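Local coordinates for DUF3822 family protein (Bacteroides thetaiotaomicron VPI-5482, PDB 3HRG), which is of unknown function but has an actin-like ATPase fold, which suggests, without proving, a role in binding or hydrolysing nucleotides, at residues M163-R168 and L216-T221; D170-Y175 and N186-M191. All coordinates share one frame; numbering follows the deposited sequence. Where two conformers were deposited one is given.

Both contacts belong to the same five-stranded mixed sheet. Strand 162-167 enters its middle, turns sharply and returns as strand 171-178, which forms a hairpin with strand 181-189; interaction 2 (170-175 with 186-191) closes that short loop. The chain then runs through helix 193-206 to strand 215-220, which lies parallel to strand 162-167 on its other side, so interaction 1 (163-168 with 216-221) closes the longer loop and encloses interaction 2. The 162-167/171-178 pairing, where Val167 packs on Ile172, joins the two contacts, so they lie side by side among four neighbouring strands, with helix 193-206 lying over the face that carries Ala165 and Ile172.

Interaction 1 (M163-R168 and L216-T221); sequences MYASVR and LHLTGT
Leu216 CD1 lies 3.7 Å from CG of Met163, a selenomethionine, and Leu218 CD2 comes 3.6 Å from Ala165 CB on the same face of the sheet. This is the tightly packed side. The small Ala165 lets the leucine branches lie close across the strands, and helices 193-206 and 225-235 cover the face with further apolar side chains. The strands run parallel, zipped by alternating hydrogen bonds, from His217 N to Met163 O (2.8 Å) through to Val167 N, whose bond to Thr219 O is almost straight at 179°.

The other face is more polar. Tyr164 and His217 point the same way side by side, both with CG beside the backbone N. The ring planes are tilted by 28° but slid apart, the centroids 5.1 Å from each other, so the closest touch is Tyr164 CD1 on His217 CB at 3.6 Å rather than a full stack.

The open side lies at partly exposed His217 and at the end with Arg168, Gly220 and Thr221. There the pairing continues, but Thr221 N approaches Val167 O (2.9 Å) from above the carbonyl plane; Thr221 OG1 adds only a weak bond. At Gly220 (phi 106°, in this conformer) a CB would run into Val167 O and jam against the preceding carbonyl oxygen, hence glycine.

This parallel pair lies in a mixed sheet of order 3-2-1-4-5, consistent with the actin-like fold. Chemically, one face is apolar against its helices; the other combines aromatic packing on Phe151 and Phe240 with polar bonds from His217 to Glu215 and Thr219 to Pro244.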
HETATM    1  N   MSE A 163       1.008  15.075  -5.640  1.00 13.20           N
HETATM    2  CA  MSE A 163       1.214  13.737  -6.154  1.00 13.33           C
HETATM    3  C   MSE A 163       2.080  13.008  -5.134  1.00 13.10           C
HETATM    4  O   MSE A 163       3.194  13.476  -4.827  1.00 12.87           O
HETATM    5  CB  MSE A 163       1.962  13.759  -7.508  1.00 12.10           C
HETATM    6  CG  MSE A 163       2.247  12.364  -8.015  1.00 12.35           C
HETATM    7 SE   MSE A 163       3.062  12.316  -9.791  0.75 10.68          SE
HETATM    8  CE  MSE A 163       1.633  13.049 -10.806  1.00 12.33           C
ATOM      9  N   TYR A 164       1.587  11.893  -4.610  1.00 12.36           N
ATOM     10  CA  TYR A 164       2.330  11.046  -3.652  1.00 13.07           C
ATOM     11  C   TYR A 164       2.678   9.775  -4.403  1.00 13.16           C
ATOM     12  O   TYR A 164       1.796   9.138  -4.943  1.00 13.90           O
ATOM     13  CB  TYR A 164       1.523  10.712  -2.397  1.00 12.86           C
ATOM     14  CG  TYR A 164       1.211  11.926  -1.578  1.00 13.06           C
ATOM     15  CD1 TYR A 164       2.095  12.370  -0.601  1.00 14.60           C
ATOM     16  CD2 TYR A 164       0.048  12.649  -1.787  1.00 15.59           C
ATOM     17  CE1 TYR A 164       1.833  13.504   0.150  1.00 15.39           C
ATOM     18  CE2 TYR A 164      -0.232  13.805  -1.018  1.00 14.08           C
ATOM     19  CZ  TYR A 164       0.669  14.226  -0.080  1.00 14.49           C
ATOM     20  OH  TYR A 164       0.404  15.338   0.683  1.00 17.29           O
ATOM     21  N   ALA A 165       3.969   9.447  -4.474  1.00 13.65           N
ATOM     22  CA  ALA A 165       4.461   8.272  -5.166  1.00 13.32           C
ATOM     23  C   ALA A 165       5.173   7.359  -4.183  1.00 13.66           C
ATOM     24  O   ALA A 165       6.125   7.799  -3.504  1.00 13.83           O
ATOM     25  CB  ALA A 165       5.417   8.698  -6.296  1.00 13.30           C
ATOM     26  N   SER A 166       4.692   6.116  -4.086  1.00 13.13           N
ATOM     27  CA  SER A 166       5.252   5.094  -3.226  1.00 13.16           C
ATOM     28  C   SER A 166       6.007   4.161  -4.172  1.00 13.38           C
ATOM     29  O   SER A 166       5.414   3.416  -4.973  1.00 13.70           O
ATOM     30  CB  SER A 166       4.180   4.348  -2.483  1.00 13.27           C
ATOM     31  OG  SER A 166       4.747   3.364  -1.665  1.00 13.02           O
ATOM     32  N   VAL A 167       7.316   4.201  -4.077  1.00 12.99           N
ATOM     33  CA  VAL A 167       8.167   3.437  -4.961  1.00 13.61           C
ATOM     34  C   VAL A 167       8.470   2.053  -4.374  1.00 12.98           C
ATOM     35  O   VAL A 167       8.893   1.937  -3.221  1.00 12.20           O
ATOM     36  CB  VAL A 167       9.461   4.209  -5.199  1.00 13.55           C
ATOM     37  CG1 VAL A 167      10.388   3.425  -6.123  1.00 14.52           C
ATOM     38  CG2 VAL A 167       9.141   5.595  -5.755  1.00 14.61           C
ATOM     39  N   ARG A 168       8.199   1.011  -5.150  1.00 12.05           N
ATOM     40  CA  ARG A 168       8.500  -0.360  -4.772  1.00 12.59           C
ATOM     41  C   ARG A 168       9.542  -0.865  -5.766  1.00 13.00           C
ATOM     42  O   ARG A 168       9.848  -0.182  -6.732  1.00 12.21           O
ATOM     43  CB  ARG A 168       7.239  -1.236  -4.706  1.00 12.36           C
ATOM     44  CG  ARG A 168       6.279  -0.721  -3.625  1.00 13.21           C
ATOM     45  CD  ARG A 168       5.015  -1.547  -3.438  1.00 13.75           C
ATOM     46  NE  ARG A 168       4.075  -1.477  -4.568  1.00 11.76           N
ATOM     47  CZ  ARG A 168       3.939  -2.387  -5.530  1.00 11.50           C
ATOM     48  NH1 ARG A 168       4.669  -3.501  -5.559  1.00 14.11           N
ATOM     49  NH2 ARG A 168       3.038  -2.180  -6.489  1.00 11.78           N
ATOM     50  N   LEU A 216       5.345  17.043  -5.792  1.00 12.60           N
ATOM     51  CA  LEU A 216       5.610  15.616  -5.875  1.00 12.00           C
ATOM     52  C   LEU A 216       6.298  15.220  -4.571  1.00 11.96           C
ATOM     53  O   LEU A 216       7.341  15.817  -4.201  1.00 12.86           O
ATOM     54  CB  LEU A 216       6.502  15.250  -7.069  1.00 11.64           C
ATOM     55  CG  LEU A 216       7.023  13.821  -7.088  1.00 12.25           C
ATOM     56  CD1 LEU A 216       5.837  12.811  -7.048  1.00 13.26           C
ATOM     57  CD2 LEU A 216       7.957  13.587  -8.302  1.00 10.65           C
ATOM     58  N   HIS A 217       5.729  14.231  -3.894  1.00 11.93           N
ATOM     59  CA  HIS A 217       6.242  13.669  -2.643  1.00 12.50           C
ATOM     60  C   HIS A 217       6.567  12.182  -2.873  1.00 12.21           C
ATOM     61  O   HIS A 217       5.719  11.398  -3.292  1.00 13.50           O
ATOM     62  CB  HIS A 217       5.235  13.869  -1.518  1.00 12.43           C
ATOM     63  CG  HIS A 217       4.970  15.308  -1.191  1.00 12.81           C
ATOM     64  ND1 HIS A 217       5.481  15.916  -0.071  1.00 15.04           N
ATOM     65  CD2 HIS A 217       4.253  16.261  -1.843  1.00 13.81           C
ATOM     66  CE1 HIS A 217       5.098  17.187  -0.040  1.00 16.50           C
ATOM     67  NE2 HIS A 217       4.353  17.424  -1.105  1.00 14.39           N
ATOM     68  N   LEU A 218       7.811  11.808  -2.623  1.00 12.62           N
ATOM     69  CA  LEU A 218       8.290  10.451  -2.868  1.00 13.03           C
ATOM     70  C   LEU A 218       8.601   9.691  -1.590  1.00 13.36           C
ATOM     71  O   LEU A 218       9.110  10.267  -0.616  1.00 12.35           O
ATOM     72  CB  LEU A 218       9.579  10.525  -3.700  1.00 12.97           C
ATOM     73  CG  LEU A 218       9.489  11.125  -5.091  1.00 14.89           C
ATOM     74  CD1 LEU A 218      10.874  11.424  -5.641  1.00 15.10           C
ATOM     75  CD2 LEU A 218       8.725  10.190  -6.000  1.00 18.29           C
ATOM     76  N   THR A 219       8.275   8.404  -1.586  1.00 13.71           N
ATOM     77  CA  THR A 219       8.596   7.548  -0.470  1.00 14.18           C
ATOM     78  C   THR A 219       8.867   6.132  -0.980  1.00 14.92           C
ATOM     79  O   THR A 219       8.511   5.803  -2.115  1.00 14.61           O
ATOM     80  CB  THR A 219       7.494   7.568   0.614  1.00 14.39           C
ATOM     81  OG1 THR A 219       7.993   6.882   1.776  1.00 14.62           O
ATOM     82  CG2 THR A 219       6.219   6.938   0.139  1.00 14.69           C
ATOM     83  N   GLY A 220       9.521   5.303  -0.160  0.50 15.35           N
ATOM     84  CA  GLY A 220       9.803   3.906  -0.518  0.50 15.89           C
ATOM     85  C   GLY A 220      11.227   3.515  -0.895  0.50 16.32           C
ATOM     86  O   GLY A 220      12.204   4.014  -0.335  0.50 16.12           O
ATOM     87  N   THR A 221      11.336   2.601  -1.854  0.50 17.02           N
ATOM     88  CA  THR A 221      12.626   2.065  -2.283  0.50 17.60           C
ATOM     89  C   THR A 221      13.279   2.979  -3.327  0.50 17.70           C
ATOM     90  O   THR A 221      13.215   2.729  -4.527  0.50 17.71           O
ATOM     91  CB  THR A 221      12.427   0.649  -2.841  0.50 17.70           C
ATOM     92  OG1 THR A 221      11.627   0.721  -4.012  0.50 18.86           O
ATOM     93  CG2 THR A 221      11.716  -0.258  -1.818  0.50 18.06           C
TER

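Interaction 2 (D170-Y175 and N186-M191); sequences DAIDIY and NSFECM
Ile172 pushes its CG2 methyl against Cys190 SG, 3.5 Å away, one of the apolar meetings on the face that helix 193-206 covers. The slim thiol is a good match for a branched side chain here: Cys190 SG stands between its backbone N and carbonyl carbon (chi1 49°) and fits beside the isoleucine. Another meeting involves a larger bump. Ile174 reaches out with CD1, the end of its longer branch, to Phe188 CE1 at 3.8 Å, and the two side chains cross at about a right angle. The methyl lies against the CD1-CE1 side of the broad ring. Tyr199 stacks on that ring and Val203 touches it, so one part of it packs on helix 193-206.

The opposite face holds small and polar groups. Ala171 CB, a low bump, sits 3.4 Å from Phe188 O and 3.8 Å from Ser187 OG. Next to it Ser187 OG, anti to its backbone N (chi1 -178°), donates a short hydrogen bond of 2.6 Å to Asp173 OD1, meeting that oxygen nearly along its C-O axis. Arg168 meanwhile holds the same carboxylate in a salt bridge.

The backbones pair antiparallel, in a hairpin that forms the edge of the mixed sheet. Ile174 exchanges two bonds with Asn186, and Ile172 two with Phe188. At the end away from the hairpin turn, Cys190 N reaches Asp170 O at 3.0 Å from well above its carbonyl plane, as the second segment leaves its strand.

Arg168 grips buried Asp173 with NE on OD2 and NH2 on OD1, and Ser187 OG shares OD1, an arrangement likely to stabilise the negative charge and steady the arginine, whereas the helix-facing side relies on apolar contact.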
ATOM      1  N   ASP A 170       9.567  -3.248  -8.089  1.00 14.24           N
ATOM      2  CA  ASP A 170       9.116  -3.471  -9.480  0.50 14.31           C
ATOM      3  C   ASP A 170       7.904  -2.619  -9.920  1.00 14.02           C
ATOM      4  O   ASP A 170       7.345  -2.837 -10.996  1.00 13.07           O
ATOM      5  CB  ASP A 170       8.866  -4.979  -9.678  0.50 14.66           C
ATOM      6  CG  ASP A 170      10.129  -5.820  -9.476  0.50 15.85           C
ATOM      7  OD1 ASP A 170      11.260  -5.309  -9.680  0.50 17.54           O
ATOM      8  OD2 ASP A 170      10.000  -7.012  -9.129  0.50 18.86           O
ATOM      9  N   ALA A 171       7.544  -1.607  -9.130  1.00 13.13           N
ATOM     10  CA  ALA A 171       6.430  -0.758  -9.464  1.00 13.24           C
ATOM     11  C   ALA A 171       6.425   0.538  -8.688  1.00 12.81           C
ATOM     12  O   ALA A 171       7.046   0.639  -7.634  1.00 12.69           O
ATOM     13  CB  ALA A 171       5.100  -1.501  -9.209  1.00 13.00           C
ATOM     14  N   ILE A 172       5.700   1.506  -9.221  1.00 12.00           N
ATOM     15  CA  ILE A 172       5.501   2.797  -8.567  1.00 13.30           C
ATOM     16  C   ILE A 172       3.965   2.975  -8.429  1.00 12.88           C
ATOM     17  O   ILE A 172       3.223   2.735  -9.395  1.00 13.40           O
ATOM     18  CB  ILE A 172       6.210   3.922  -9.332  1.00 13.75           C
ATOM     19  CG1 ILE A 172       6.298   5.192  -8.476  1.00 14.67           C
ATOM     20  CG2 ILE A 172       5.558   4.136 -10.745  1.00 12.73           C
ATOM     21  CD1 ILE A 172       7.317   6.207  -8.993  1.00 15.74           C
ATOM     22  N   ASP A 173       3.507   3.254  -7.210  1.00 12.48           N
ATOM     23  CA  ASP A 173       2.092   3.471  -6.890  1.00 12.65           C
ATOM     24  C   ASP A 173       1.930   4.980  -6.788  1.00 12.83           C
ATOM     25  O   ASP A 173       2.679   5.632  -6.031  1.00 13.38           O
ATOM     26  CB  ASP A 173       1.704   2.770  -5.564  1.00 13.53           C
ATOM     27  CG  ASP A 173       1.987   1.259  -5.566  1.00 14.14           C
ATOM     28  OD1 ASP A 173       1.978   0.640  -6.645  1.00 14.66           O
ATOM     29  OD2 ASP A 173       2.254   0.671  -4.470  1.00 14.59           O
ATOM     30  N   ILE A 174       1.019   5.543  -7.582  1.00 12.69           N
ATOM     31  CA  ILE A 174       0.819   6.990  -7.659  1.00 12.54           C
ATOM     32  C   ILE A 174      -0.577   7.366  -7.179  1.00 12.40           C
ATOM     33  O   ILE A 174      -1.573   6.805  -7.656  1.00 11.94           O
ATOM     34  CB  ILE A 174       1.066   7.511  -9.068  1.00 12.96           C
ATOM     35  CG1 ILE A 174       2.472   7.138  -9.547  1.00 14.79           C
ATOM     36  CG2 ILE A 174       0.833   9.041  -9.154  1.00 15.06           C
ATOM     37  CD1 ILE A 174       2.791   7.569 -10.969  1.00 12.79           C
ATOM     38  N   TYR A 175      -0.623   8.334  -6.264  1.00 11.47           N
ATOM     39  CA  TYR A 175      -1.853   8.812  -5.617  1.00 11.39           C
ATOM     40  C   TYR A 175      -1.865  10.336  -5.706  1.00 11.39           C
ATOM     41  O   TYR A 175      -1.001  11.014  -5.122  1.00 11.25           O
ATOM     42  CB  TYR A 175      -1.914   8.373  -4.164  1.00 11.55           C
ATOM     43  CG  TYR A 175      -1.674   6.890  -3.985  1.00 11.07           C
ATOM     44  CD1 TYR A 175      -2.696   5.964  -4.187  1.00 11.34           C
ATOM     45  CD2 TYR A 175      -0.410   6.414  -3.657  1.00 12.46           C
ATOM     46  CE1 TYR A 175      -2.473   4.572  -4.030  1.00 11.01           C
ATOM     47  CE2 TYR A 175      -0.175   5.027  -3.461  1.00 12.55           C
ATOM     48  CZ  TYR A 175      -1.207   4.125  -3.677  1.00 12.75           C
ATOM     49  OH  TYR A 175      -0.977   2.775  -3.539  1.00 11.94           O
ATOM     50  N   ASN A 186      -3.187   4.806  -9.239  1.00 12.38           N
ATOM     51  CA  ASN A 186      -2.807   3.707 -10.138  0.50 12.79           C
ATOM     52  C   ASN A 186      -1.363   3.296  -9.886  1.00 12.74           C
ATOM     53  O   ASN A 186      -0.594   4.011  -9.242  1.00 13.80           O
ATOM     54  CB  ASN A 186      -3.025   4.047 -11.624  0.50 13.14           C
ATOM     55  CG  ASN A 186      -3.023   2.797 -12.509  0.50 13.68           C
ATOM     56  OD1 ASN A 186      -3.465   1.748 -12.082  0.50 15.92           O
ATOM     57  ND2 ASN A 186      -2.512   2.908 -13.723  0.50 17.56           N
ATOM     58  N   SER A 187      -1.036   2.108 -10.357  1.00 12.82           N
ATOM     59  CA  SER A 187       0.283   1.560 -10.203  1.00 12.25           C
ATOM     60  C   SER A 187       0.824   1.182 -11.571  1.00 12.85           C
ATOM     61  O   SER A 187       0.063   0.693 -12.423  1.00 12.33           O
ATOM     62  CB  SER A 187       0.242   0.362  -9.305  1.00 13.03           C
ATOM     63  OG  SER A 187       1.538  -0.163  -9.095  1.00 11.27           O
ATOM     64  N   PHE A 188       2.123   1.398 -11.764  1.00 12.47           N
ATOM     65  CA  PHE A 188       2.782   1.112 -13.035  1.00 13.39           C
ATOM     66  C   PHE A 188       4.030   0.280 -12.808  1.00 14.62           C
ATOM     67  O   PHE A 188       4.873   0.588 -11.931  1.00 13.77           O
ATOM     68  CB  PHE A 188       3.164   2.419 -13.740  1.00 13.73           C
ATOM     69  CG  PHE A 188       2.026   3.404 -13.886  1.00 14.27           C
ATOM     70  CD1 PHE A 188       1.687   4.264 -12.842  1.00 17.05           C
ATOM     71  CD2 PHE A 188       1.294   3.481 -15.075  1.00 18.22           C
ATOM     72  CE1 PHE A 188       0.625   5.196 -12.971  1.00 19.57           C
ATOM     73  CE2 PHE A 188       0.234   4.404 -15.214  1.00 17.23           C
ATOM     74  CZ  PHE A 188      -0.099   5.262 -14.157  1.00 18.25           C
ATOM     75  N   GLU A 189       4.171  -0.750 -13.630  1.00 15.47           N
ATOM     76  CA  GLU A 189       5.304  -1.637 -13.562  1.00 17.44           C
ATOM     77  C   GLU A 189       6.527  -0.873 -14.057  1.00 18.69           C
ATOM     78  O   GLU A 189       6.508  -0.275 -15.148  1.00 18.57           O
ATOM     79  CB  GLU A 189       5.081  -2.864 -14.426  1.00 17.81           C
ATOM     80  CG  GLU A 189       6.168  -3.920 -14.282  1.00 19.86           C
ATOM     81  CD  GLU A 189       5.837  -5.244 -14.954  1.00 23.92           C
ATOM     82  OE1 GLU A 189       4.700  -5.432 -15.467  1.00 26.04           O
ATOM     83  OE2 GLU A 189       6.732  -6.106 -14.953  1.00 24.93           O
ATOM     84  N   CYS A 190       7.564  -0.849 -13.232  1.00 19.07           N
ATOM     85  CA  CYS A 190       8.797  -0.206 -13.584  1.00 20.26           C
ATOM     86  C   CYS A 190       9.825  -0.603 -12.550  1.00 21.96           C
ATOM     87  O   CYS A 190       9.508  -0.738 -11.367  1.00 22.54           O
ATOM     88  CB  CYS A 190       8.682   1.314 -13.721  1.00 20.55           C
ATOM     89  SG  CYS A 190       7.914   2.258 -12.504  1.00 17.44           S
HETATM   90  N   MSE A 191      11.031  -0.830 -13.079  0.60 22.80           N
HETATM   91  CA  MSE A 191      12.195  -1.348 -12.382  0.60 23.87           C
HETATM   92  C   MSE A 191      13.338  -0.331 -12.192  0.60 23.65           C
HETATM   93  O   MSE A 191      14.152  -0.466 -11.261  0.60 23.59           O
HETATM   94  CB  MSE A 191      12.824  -2.468 -13.247  0.60 24.53           C
HETATM   95  CG  MSE A 191      11.938  -3.370 -14.223  0.60 27.14           C
HETATM   96 SE   MSE A 191      10.739  -4.850 -13.645  0.45 34.10          SE
HETATM   97  CE  MSE A 191       9.269  -3.812 -12.970  0.60 29.78           C
TER